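Local coordinates for protein amidase, hydantoinase/carbamoylase family (Burkholderia ambifaria, PDB 5TP4) that probably hydrolyses N-carbamoyl-L-amino acids as a zinc-dependent amidase of the peptidase M20 family, at residues A193-H198 with P376-F381; I212-G217 with G341-V346. All coordinates share one frame; numbering follows the deposited sequence.

Contact 1 (A193-H198 with P376-F381); sequences AYFEAH and PTAMVF. With ZN (zinc ion), chain P.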
loop_
_atom_site.group_PDB
_atom_site.type_symbol
_atom_site.label_atom_id
_atom_site.label_comp_id
_atom_site.label_asym_id
_atom_site.label_seq_id
_atom_site.Cartn_x
_atom_site.Cartn_y
_atom_site.Cartn_z
ATOM N N ALA B 193 -2.452 -39.344 24.000
ATOM C CA ALA B 193 -2.968 -37.982 24.036
ATOM C C ALA B 193 -1.784 -37.050 23.895
ATOM O O ALA B 193 -0.647 -37.421 24.202
ATOM C CB ALA B 193 -3.728 -37.673 25.332
ATOM N N TYR B 194 -2.061 -35.838 23.403
ATOM C CA TYR B 194 -1.027 -34.832 23.211
ATOM C C TYR B 194 -1.477 -33.574 23.924
ATOM O O TYR B 194 -2.584 -33.081 23.680
ATOM C CB TYR B 194 -0.792 -34.535 21.726
ATOM C CG TYR B 194 0.177 -33.410 21.486
ATOM C CD1 TYR B 194 1.546 -33.652 21.499
ATOM C CD2 TYR B 194 -0.262 -32.110 21.227
ATOM C CE1 TYR B 194 2.443 -32.635 21.275
ATOM C CE2 TYR B 194 0.649 -31.074 21.031
ATOM C CZ TYR B 194 1.994 -31.365 21.051
ATOM O OH TYR B 194 2.926 -30.364 20.828
ATOM N N PHE B 195 -0.617 -33.049 24.792
ATOM C CA PHE B 195 -0.890 -31.793 25.484
ATOM C C PHE B 195 0.201 -30.773 25.172
ATOM O O PHE B 195 1.388 -31.108 25.118
ATOM C CB PHE B 195 -0.950 -32.016 26.995
ATOM C CG PHE B 195 -2.131 -32.822 27.470
ATOM C CD1 PHE B 195 -2.050 -34.202 27.565
ATOM C CD2 PHE B 195 -3.304 -32.184 27.858
ATOM C CE1 PHE B 195 -3.122 -34.944 28.018
ATOM C CE2 PHE B 195 -4.386 -32.900 28.310
ATOM C CZ PHE B 195 -4.309 -34.288 28.397
ATOM N N GLU B 196 -0.185 -29.505 24.996
ATOM C CA GLU B 196 0.804 -28.466 24.724
ATOM C C GLU B 196 0.451 -27.240 25.539
ATOM O O GLU B 196 -0.667 -26.733 25.418
ATOM C CB GLU B 196 0.840 -28.113 23.231
ATOM C CG GLU B 196 1.758 -26.965 22.911
ATOM C CD GLU B 196 2.268 -26.960 21.474
ATOM O OE1 GLU B 196 3.018 -26.023 21.110
ATOM O OE2 GLU B 196 1.929 -27.894 20.709
ATOM N N ALA B 197 1.394 -26.772 26.362
ATOM C CA ALA B 197 1.227 -25.490 27.031
ATOM C C ALA B 197 1.883 -24.396 26.201
ATOM O O ALA B 197 2.955 -24.595 25.618
ATOM C CB ALA B 197 1.819 -25.554 28.443
ATOM N N HIS B 198 1.246 -23.219 26.151
ATOM C CA HIS B 198 1.776 -22.138 25.323
ATOM C C HIS B 198 1.277 -20.802 25.852
ATOM O O HIS B 198 0.192 -20.715 26.430
ATOM C CB HIS B 198 1.320 -22.326 23.860
ATOM C CG HIS B 198 2.228 -21.696 22.850
ATOM N ND1 HIS B 198 2.229 -20.338 22.591
ATOM C CD2 HIS B 198 3.170 -22.235 22.036
ATOM C CE1 HIS B 198 3.147 -20.068 21.678
ATOM N NE2 HIS B 198 3.716 -21.202 21.313
ATOM N N PRO B 376 -5.954 -37.528 20.246
ATOM C CA PRO B 376 -6.630 -36.647 21.213
ATOM C C PRO B 376 -5.679 -35.607 21.785
ATOM O O PRO B 376 -4.615 -35.937 22.315
ATOM C CB PRO B 376 -7.123 -37.618 22.291
ATOM C CG PRO B 376 -7.251 -38.906 21.593
ATOM C CD PRO B 376 -6.130 -38.954 20.599
ATOM N N THR B 377 -6.084 -34.340 21.682
ATOM C CA THR B 377 -5.208 -33.203 21.930
ATOM C C THR B 377 -5.897 -32.139 22.769
ATOM O O THR B 377 -7.109 -31.917 22.641
ATOM C CB THR B 377 -4.741 -32.590 20.583
ATOM O OG1 THR B 377 -3.860 -33.523 19.925
ATOM C CG2 THR B 377 -4.004 -31.256 20.768
ATOM N N ALA B 378 -5.117 -31.473 23.629
ATOM C CA ALA B 378 -5.620 -30.297 24.331
ATOM C C ALA B 378 -4.459 -29.343 24.520
ATOM O O ALA B 378 -3.284 -29.728 24.422
ATOM C CB ALA B 378 -6.243 -30.619 25.706
ATOM N N MET B 379 -4.794 -28.080 24.787
ATOM C CA MET B 379 -3.750 -27.099 25.084
ATOM C C MET B 379 -4.076 -26.317 26.348
ATOM O O MET B 379 -5.248 -26.124 26.715
ATOM C CB MET B 379 -3.547 -26.092 23.946
ATOM C CG MET B 379 -2.876 -26.667 22.680
ATOM S SD MET B 379 -2.570 -25.329 21.470
ATOM C CE MET B 379 -1.212 -24.480 22.251
ATOM N N VAL B 380 -3.008 -25.839 26.999
ATOM C CA VAL B 380 -3.111 -24.917 28.128
ATOM C C VAL B 380 -2.518 -23.599 27.678
ATOM O O VAL B 380 -1.312 -23.534 27.412
ATOM C CB VAL B 380 -2.355 -25.415 29.375
ATOM C CG1 VAL B 380 -2.674 -24.479 30.577
ATOM C CG2 VAL B 380 -2.708 -26.880 29.723
ATOM N N PHE B 381 -3.338 -22.535 27.631
ATOM C CA PHE B 381 -2.797 -21.191 27.423
ATOM C C PHE B 381 -2.567 -20.483 28.756
ATOM O O PHE B 381 -3.351 -20.642 29.701
ATOM C CB PHE B 381 -3.749 -20.290 26.632
ATOM C CG PHE B 381 -3.639 -20.376 25.129
ATOM C CD1 PHE B 381 -2.676 -21.121 24.497
ATOM C CD2 PHE B 381 -4.561 -19.680 24.368
ATOM C CE1 PHE B 381 -2.613 -21.167 23.097
ATOM C CE2 PHE B 381 -4.523 -19.716 22.971
ATOM C CZ PHE B 381 -3.550 -20.454 22.340
HETATM ZN ZN ZN P . 5.076 -21.223 19.336
HETATM O O HOH W 1 3.664 -23.098 18.669
HETATM O O HOH W 2 4.561 -20.171 17.396
#
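Y194, E196 and H198 pair in register with T377, M379 and F381, joining two neighbouring parallel strands of the central sheet in the M20-type zinc hydrolase domain. The short axes run 18° apart. Five backbone hydrogen bonds link the strands, from Y194 N to P376 O (2.8 Å) at one end to H198 N to V380 O (2.9 Å) at the other; between them A378 N, E196 N and V380 N donate in turn to Y194 O, A378 O and E196 O.

Apolar packing divides between the sheet faces. On one, CB of A378 approaches the F195 ring obliquely, 3.9 Å from CE2 of F195, and helix 398-416 touches the same ring. On the other, Y194 and T377 point the same way, and CG2 of T377 meets the ring edge near its plane at Y194 CD2 (3.9 Å). M379 bends at chi3 (73°), bringing CE within 3.7 Å of H198 CB.

Polar groups gather on this second face. Y194 OH donates to E196 OE2 (2.7 Å), arriving from above the carboxylate plane, while S91 is hydrogen-bonded to E196 OE1. Residue T377 turns OG1 to the carbonyl of V375.

The H198 ring leads away from the partner strand to the metal: H198 NE2 lies 2.4 Å from the zinc ion, with H92 and two waters completing the four ligands of the ion.

Contact 2 (I212-G217 with G341-V346); sequences IGIVTG and GCVELV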
loop_
_atom_site.group_PDB
_atom_site.type_symbol
_atom_site.label_atom_id
_atom_site.label_comp_id
_atom_site.label_asym_id
_atom_site.label_seq_id
_atom_site.Cartn_x
_atom_site.Cartn_y
_atom_site.Cartn_z
ATOM N N ILE B 212 -5.760 -19.204 33.214
ATOM C CA ILE B 212 -5.749 -20.427 32.404
ATOM C C ILE B 212 -6.675 -20.265 31.203
ATOM O O ILE B 212 -7.888 -20.104 31.364
ATOM C CB ILE B 212 -6.170 -21.657 33.218
ATOM C CG1 ILE B 212 -5.275 -21.813 34.468
ATOM C CG2 ILE B 212 -6.126 -22.948 32.301
ATOM C CD1 ILE B 212 -3.763 -22.058 34.125
ATOM N N GLY B 213 -6.104 -20.343 29.998
ATOM C CA GLY B 213 -6.934 -20.449 28.814
ATOM C C GLY B 213 -7.171 -21.916 28.510
ATOM O O GLY B 213 -6.223 -22.665 28.266
ATOM N N ILE B 214 -8.427 -22.345 28.575
ATOM C CA ILE B 214 -8.837 -23.715 28.228
ATOM C C ILE B 214 -9.026 -23.719 26.714
ATOM O O ILE B 214 -10.053 -23.273 26.209
ATOM C CB ILE B 214 -10.114 -24.123 28.962
ATOM C CG1 ILE B 214 -9.920 -24.086 30.474
ATOM C CG2 ILE B 214 -10.542 -25.554 28.546
ATOM C CD1 ILE B 214 -11.229 -23.907 31.240
ATOM N N VAL B 215 -8.032 -24.203 25.966
ATOM C CA VAL B 215 -8.035 -23.959 24.522
ATOM C C VAL B 215 -8.967 -24.953 23.848
ATOM O O VAL B 215 -8.863 -26.164 24.068
ATOM C CB VAL B 215 -6.611 -24.036 23.937
ATOM C CG1 VAL B 215 -6.647 -23.569 22.520
ATOM C CG2 VAL B 215 -5.639 -23.155 24.726
ATOM N N THR B 216 -9.857 -24.450 22.992
ATOM C CA THR B 216 -10.876 -25.319 22.421
ATOM C C THR B 216 -10.500 -25.893 21.059
ATOM O O THR B 216 -11.071 -26.918 20.661
ATOM C CB THR B 216 -12.218 -24.570 22.331
ATOM O OG1 THR B 216 -12.094 -23.422 21.500
ATOM C CG2 THR B 216 -12.618 -24.091 23.698
ATOM N N GLY B 217 -9.555 -25.289 20.364
ATOM C CA GLY B 217 -9.234 -25.683 19.008
ATOM C C GLY B 217 -8.665 -24.496 18.261
ATOM O O GLY B 217 -8.395 -23.450 18.842
ATOM N N GLY B 341 -12.576 -34.640 25.623
ATOM C CA GLY B 341 -12.125 -35.254 26.866
ATOM C C GLY B 341 -10.820 -34.688 27.391
ATOM O O GLY B 341 -10.673 -34.478 28.601
ATOM N N CYS B 342 -9.832 -34.473 26.506
ATOM C CA CYS B 342 -8.571 -33.873 26.956
ATOM C C CYS B 342 -8.776 -32.421 27.376
ATOM O O CYS B 342 -8.156 -31.955 28.347
ATOM C CB CYS B 342 -7.495 -33.966 25.865
ATOM S SG CYS B 342 -6.953 -35.684 25.597
ATOM N N VAL B 343 -9.648 -31.690 26.667
ATOM C CA VAL B 343 -9.938 -30.309 27.051
ATOM C C VAL B 343 -10.583 -30.277 28.424
ATOM O O VAL B 343 -10.260 -29.419 29.264
ATOM C CB VAL B 343 -10.819 -29.621 25.989
ATOM C CG1 VAL B 343 -11.184 -28.212 26.426
ATOM C CG2 VAL B 343 -10.066 -29.545 24.666
ATOM N N GLU B 344 -11.464 -31.250 28.696
ATOM C CA GLU B 344 -12.131 -31.313 29.995
ATOM C C GLU B 344 -11.136 -31.570 31.121
ATOM O O GLU B 344 -11.339 -31.104 32.243
ATOM C CB GLU B 344 -13.225 -32.388 29.968
ATOM C CG GLU B 344 -13.929 -32.626 31.295
ATOM C CD GLU B 344 -14.960 -33.752 31.201
ATOM O OE1 GLU B 344 -15.769 -33.690 30.263
ATOM O OE2 GLU B 344 -14.937 -34.704 32.022
ATOM N N LEU B 345 -10.046 -32.307 30.848
ATOM C CA LEU B 345 -9.049 -32.505 31.901
ATOM C C LEU B 345 -8.366 -31.188 32.250
ATOM O O LEU B 345 -8.044 -30.926 33.418
ATOM C CB LEU B 345 -7.995 -33.521 31.459
ATOM C CG LEU B 345 -8.524 -34.945 31.231
ATOM C CD1 LEU B 345 -7.397 -35.858 30.759
ATOM C CD2 LEU B 345 -9.171 -35.521 32.506
ATOM N N VAL B 346 -8.078 -30.370 31.229
ATOM C CA VAL B 346 -7.492 -29.055 31.461
ATOM C C VAL B 346 -8.414 -28.216 32.331
ATOM O O VAL B 346 -7.980 -27.592 33.314
ATOM C CB VAL B 346 -7.196 -28.365 30.118
ATOM C CG1 VAL B 346 -6.735 -26.912 30.333
ATOM C CG2 VAL B 346 -6.113 -29.130 29.381
#
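I214 and V343 carry the closest approach between strand segment 212-217 and helix segment 341-346, whose short axes are 8.2 Å apart and run nearly antiparallel at 173°. From CB of V343, which points toward the strand, the side chain splits into two methyls. CG1 stands anti to the backbone N (chi1 177°) and meets I214 CG2 at 3.5 Å, tighter than usual for two carbons; it also comes within 3.9 Å of V215 O. The other branch, CG2, is anti to the carbonyl carbon and touches the same carbonyl, 3.6 Å from V215 O. Both methyls of V343 thus lie by the V215 carbonyl, and CG1 also presses on the isoleucine methyl, the V343 side chain running oblique to that of I214.

One turn further along the helix, V346 also points its CB toward the strand. Its CG1 is 4.3 Å from CG1 of I214 and 4.5 Å from CG2 of I212, so I214 uses separate branches for the two valines: CG2 for V343 and CG1 for V346. No hydrogen bond crosses this buried contact; the strand's backbone bonds instead include I214 with E358 and I360. V343 also touches R359 on strand 357-362, while V346 reaches A378 on strand 377-382. Because both valines meet strand 212-229 and each reaches a further strand of the same sheet, the helix packs on a beta sheet, the layered arrangement characteristic of an alpha/beta fold.

How the contacts relate
Both contacts are buried and share one mixed sheet, in which strand 377-382 lies between strands 193-199 and 212-229; their centres are about 7 Å apart. Contact 1 is made within the sheet and depends on regular backbone hydrogen bonds, with 531 Å² buried, whereas contact 2 lays a helix against the sheet through aliphatic carbons and buries 218 Å². They meet directly: G213 N and F381 O are 2.8 Å apart, a probable hydrogen bond between the neighbouring strands, and C342 O packs against A378 CB. Contact 1 carries polar groups and a zinc ligand, while V215, whose side chain is the nearest of contact 2, has its closest atom about 12 Å from a bound zinc ion.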